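Local coordinates for protein serine racemase (Enterococcus faecalis, PDB 4ECL) that belongs to the alanine racemase family, being the cytoplasmic part of the serine racemase VanTG, built from a TIM-barrel domain and a second, mainly beta domain, at residues I157-C162 / G180-V185. Numbering follows the deposited sequence.
Sequences IFTHLC and GSFYKV
Phe182 brings one side of its ring rim, CD1, CE1 and CZ, up to the backbone and side chains of Ile157-Thr159, on and just beyond the core of strand 152-158, and it supplies most of the helix's share of the contact. The backbones stay well apart, with 7.5 Å between the CA atoms of Thr159 and Phe182, so the aromatic side chain has to bridge the gap. It does so with CG anti to the backbone N (chi1 -175°), which carries the ring away from the helix axis and over to the strand. The CD1-CE1-CZ side of the rim then meets three consecutive residues. Thr159 sits nearest the root: its CG2 lies 3.5 Å from CD1 of Phe182, approaching obliquely, with its CB close behind. Further out, Phe182 CE1 comes within 3.7 Å of Phe158 C. The far end of the ring meets Ile157, whose O lies at the ring edge, 3.9 Å from Phe182 CZ, while its CG1 packs 4.0 Å from the same CZ. The Thr159 rotamer explains the division of labour in that side chain. OG1 is anti to the backbone N (chi1 -166°), leaving the methyl to meet the phenyl while the hydroxyl is hydrogen-bonded to Ile126 O and Thr128 OG1. The buried hydroxyl is thus satisfied outside this contact, and the side-chain-to-side-chain touches across it are between carbon atoms. The bond to CB of Phe158 points away from the helix and its ring stacks on His200, so it offers Phe182 main chain alone. This is helix-on-strand packing within the beta-alpha-beta unit of strand 152-158, helix 169-191 and strand 198-200 in the TIM barrel: Phe182 also touches Ile201, Ile157 reaches Leu186 of the same helix, and strands 120-127 and 198-200 hydrogen-bond to the 157-159 backbone.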
ATOM      1  N   ILE A 157     -26.598 -18.331  -1.613  1.00 21.05           N
ATOM      2  CA  ILE A 157     -26.037 -18.896  -0.403  1.00 22.78           C
ATOM      3  C   ILE A 157     -24.655 -19.405  -0.779  1.00 20.08           C
ATOM      4  O   ILE A 157     -24.478 -19.993  -1.840  1.00 25.95           O
ATOM      5  CB  ILE A 157     -26.939 -20.021   0.167  1.00 25.05           C
ATOM      6  CG1 ILE A 157     -26.211 -20.814   1.242  1.00 26.26           C
ATOM      7  CG2 ILE A 157     -27.412 -20.943  -0.923  1.00 26.16           C
ATOM      8  CD1 ILE A 157     -27.153 -21.631   2.097  1.00 31.42           C
ATOM      9  N   PHE A 158     -23.665 -19.151   0.066  1.00 21.95           N
ATOM     10  CA  PHE A 158     -22.303 -19.461  -0.324  1.00 23.55           C
ATOM     11  C   PHE A 158     -21.379 -19.763   0.833  1.00 22.48           C
ATOM     12  O   PHE A 158     -21.725 -19.514   1.988  1.00 22.49           O
ATOM     13  CB  PHE A 158     -21.730 -18.343  -1.212  1.00 23.05           C
ATOM     14  CG  PHE A 158     -21.349 -17.065  -0.483  1.00 23.11           C
ATOM     15  CD1 PHE A 158     -22.309 -16.117  -0.145  1.00 22.92           C
ATOM     16  CD2 PHE A 158     -20.018 -16.781  -0.215  1.00 21.21           C
ATOM     17  CE1 PHE A 158     -21.953 -14.938   0.486  1.00 23.81           C
ATOM     18  CE2 PHE A 158     -19.647 -15.597   0.414  1.00 21.55           C
ATOM     19  CZ  PHE A 158     -20.608 -14.673   0.763  1.00 25.13           C
ATOM     20  N   THR A 159     -20.209 -20.312   0.503  1.00 21.62           N
ATOM     21  CA  THR A 159     -19.149 -20.538   1.477  1.00 26.28           C
ATOM     22  C   THR A 159     -17.769 -20.356   0.832  1.00 28.67           C
ATOM     23  O   THR A 159     -17.659 -20.255  -0.387  1.00 30.44           O
ATOM     24  CB  THR A 159     -19.279 -21.934   2.142  1.00 35.97           C
ATOM     25  OG1 THR A 159     -18.440 -22.004   3.312  1.00 29.85           O
ATOM     26  CG2 THR A 159     -18.926 -23.045   1.153  1.00 26.11           C
ATOM     27  N   HIS A 160     -16.724 -20.281   1.651  1.00 27.61           N
ATOM     28  CA  HIS A 160     -15.360 -20.166   1.153  1.00 26.48           C
ATOM     29  C   HIS A 160     -14.563 -21.395   1.557  1.00 24.73           C
ATOM     30  O   HIS A 160     -14.630 -21.828   2.709  1.00 24.11           O
ATOM     31  CB  HIS A 160     -14.670 -18.921   1.727  1.00 34.44           C
ATOM     32  CG  HIS A 160     -14.756 -17.714   0.842  1.00 46.84           C
ATOM     33  ND1 HIS A 160     -15.840 -16.863   0.843  1.00 51.57           N
ATOM     34  CD2 HIS A 160     -13.888 -17.217  -0.073  1.00 53.23           C
ATOM     35  CE1 HIS A 160     -15.638 -15.891  -0.030  1.00 52.13           C
ATOM     36  NE2 HIS A 160     -14.462 -16.084  -0.601  1.00 56.24           N
ATOM     37  N   LEU A 161     -13.801 -21.948   0.617  1.00 23.55           N
ATOM     38  CA  LEU A 161     -12.923 -23.078   0.910  1.00 23.29           C
ATOM     39  C   LEU A 161     -11.582 -22.599   1.453  1.00 27.68           C
ATOM     40  O   LEU A 161     -10.999 -21.639   0.946  1.00 25.94           O
ATOM     41  CB  LEU A 161     -12.715 -23.928  -0.335  1.00 21.64           C
ATOM     42  CG  LEU A 161     -14.003 -24.443  -0.969  1.00 27.84           C
ATOM     43  CD1 LEU A 161     -13.710 -25.102  -2.336  1.00 23.30           C
ATOM     44  CD2 LEU A 161     -14.710 -25.420  -0.018  1.00 17.16           C
ATOM     45  N   CYS A 162     -11.094 -23.274   2.490  1.00 25.85           N
ATOM     46  CA  CYS A 162      -9.835 -22.889   3.119  1.00 29.95           C
ATOM     47  C   CYS A 162      -8.596 -23.174   2.296  1.00 30.44           C
ATOM     48  O   CYS A 162      -7.664 -22.379   2.286  1.00 35.69           O
ATOM     49  CB  CYS A 162      -9.682 -23.592   4.460  1.00 25.53           C
ATOM     50  SG  CYS A 162     -10.750 -22.909   5.715  1.00 35.46           S
ATOM     51  N   GLY A 180     -18.930 -31.200   1.801  1.00 28.07           N
ATOM     52  CA  GLY A 180     -19.932 -32.090   2.361  1.00 26.72           C
ATOM     53  C   GLY A 180     -20.836 -31.380   3.358  1.00 28.93           C
ATOM     54  O   GLY A 180     -22.062 -31.537   3.328  1.00 30.92           O
ATOM     55  N   SER A 181     -20.234 -30.594   4.244  1.00 28.44           N
ATOM     56  CA  SER A 181     -20.988 -29.857   5.250  1.00 32.38           C
ATOM     57  C   SER A 181     -21.937 -28.890   4.573  1.00 30.32           C
ATOM     58  O   SER A 181     -23.060 -28.690   5.023  1.00 27.45           O
ATOM     59  CB  SER A 181     -20.046 -29.059   6.154  1.00 42.88           C
ATOM     60  OG  SER A 181     -19.038 -29.893   6.687  1.00 51.07           O
ATOM     61  N   PHE A 182     -21.472 -28.277   3.492  1.00 24.90           N
ATOM     62  CA  PHE A 182     -22.262 -27.263   2.815  1.00 21.20           C
ATOM     63  C   PHE A 182     -23.550 -27.845   2.226  1.00 27.90           C
ATOM     64  O   PHE A 182     -24.626 -27.263   2.356  1.00 27.48           O
ATOM     65  CB  PHE A 182     -21.434 -26.585   1.716  1.00 20.81           C
ATOM     66  CG  PHE A 182     -22.141 -25.446   1.057  1.00 22.78           C
ATOM     67  CD1 PHE A 182     -22.234 -24.215   1.689  1.00 27.55           C
ATOM     68  CD2 PHE A 182     -22.710 -25.601  -0.191  1.00 21.73           C
ATOM     69  CE1 PHE A 182     -22.887 -23.158   1.083  1.00 28.05           C
ATOM     70  CE2 PHE A 182     -23.367 -24.553  -0.797  1.00 24.19           C
ATOM     71  CZ  PHE A 182     -23.460 -23.331  -0.161  1.00 24.31           C
ATOM     72  N   TYR A 183     -23.436 -28.987   1.557  1.00 31.75           N
ATOM     73  CA  TYR A 183     -24.605 -29.589   0.924  1.00 33.57           C
ATOM     74  C   TYR A 183     -25.521 -30.258   1.941  1.00 32.76           C
ATOM     75  O   TYR A 183     -26.730 -30.379   1.717  1.00 29.11           O
ATOM     76  CB  TYR A 183     -24.193 -30.544  -0.198  1.00 33.60           C
ATOM     77  CG  TYR A 183     -23.700 -29.794  -1.420  1.00 36.75           C
ATOM     78  CD1 TYR A 183     -24.584 -29.076  -2.216  1.00 37.51           C
ATOM     79  CD2 TYR A 183     -22.354 -29.780  -1.762  1.00 34.76           C
ATOM     80  CE1 TYR A 183     -24.145 -28.376  -3.322  1.00 35.09           C
ATOM     81  CE2 TYR A 183     -21.905 -29.083  -2.872  1.00 32.34           C
ATOM     82  CZ  TYR A 183     -22.808 -28.384  -3.651  1.00 35.13           C
ATOM     83  OH  TYR A 183     -22.382 -27.685  -4.766  1.00 32.47           O
ATOM     84  N   LYS A 184     -24.949 -30.675   3.065  1.00 32.95           N
ATOM     85  CA  LYS A 184     -25.771 -31.143   4.177  1.00 35.76           C
ATOM     86  C   LYS A 184     -26.739 -30.036   4.588  1.00 32.02           C
ATOM     87  O   LYS A 184     -27.938 -30.289   4.767  1.00 31.25           O
ATOM     88  CB  LYS A 184     -24.910 -31.594   5.353  1.00 39.17           C
ATOM     89  CG  LYS A 184     -24.291 -32.970   5.174  1.00 45.15           C
ATOM     90  CD  LYS A 184     -23.520 -33.407   6.419  1.00 55.61           C
ATOM     91  CE  LYS A 184     -23.101 -34.877   6.346  1.00 62.15           C
ATOM     92  NZ  LYS A 184     -22.334 -35.206   5.101  1.00 66.21           N
ATOM     93  N   VAL A 185     -26.226 -28.811   4.708  1.00 33.05           N
ATOM     94  CA  VAL A 185     -27.075 -27.654   4.994  1.00 32.70           C
ATOM     95  C   VAL A 185     -28.165 -27.494   3.940  1.00 32.96           C
ATOM     96  O   VAL A 185     -29.343 -27.325   4.271  1.00 32.23           O
ATOM     97  CB  VAL A 185     -26.292 -26.341   5.032  1.00 30.09           C
ATOM     98  CG1 VAL A 185     -27.263 -25.159   5.065  1.00 26.44           C
ATOM     99  CG2 VAL A 185     -25.337 -26.298   6.230  1.00 28.59           C
TER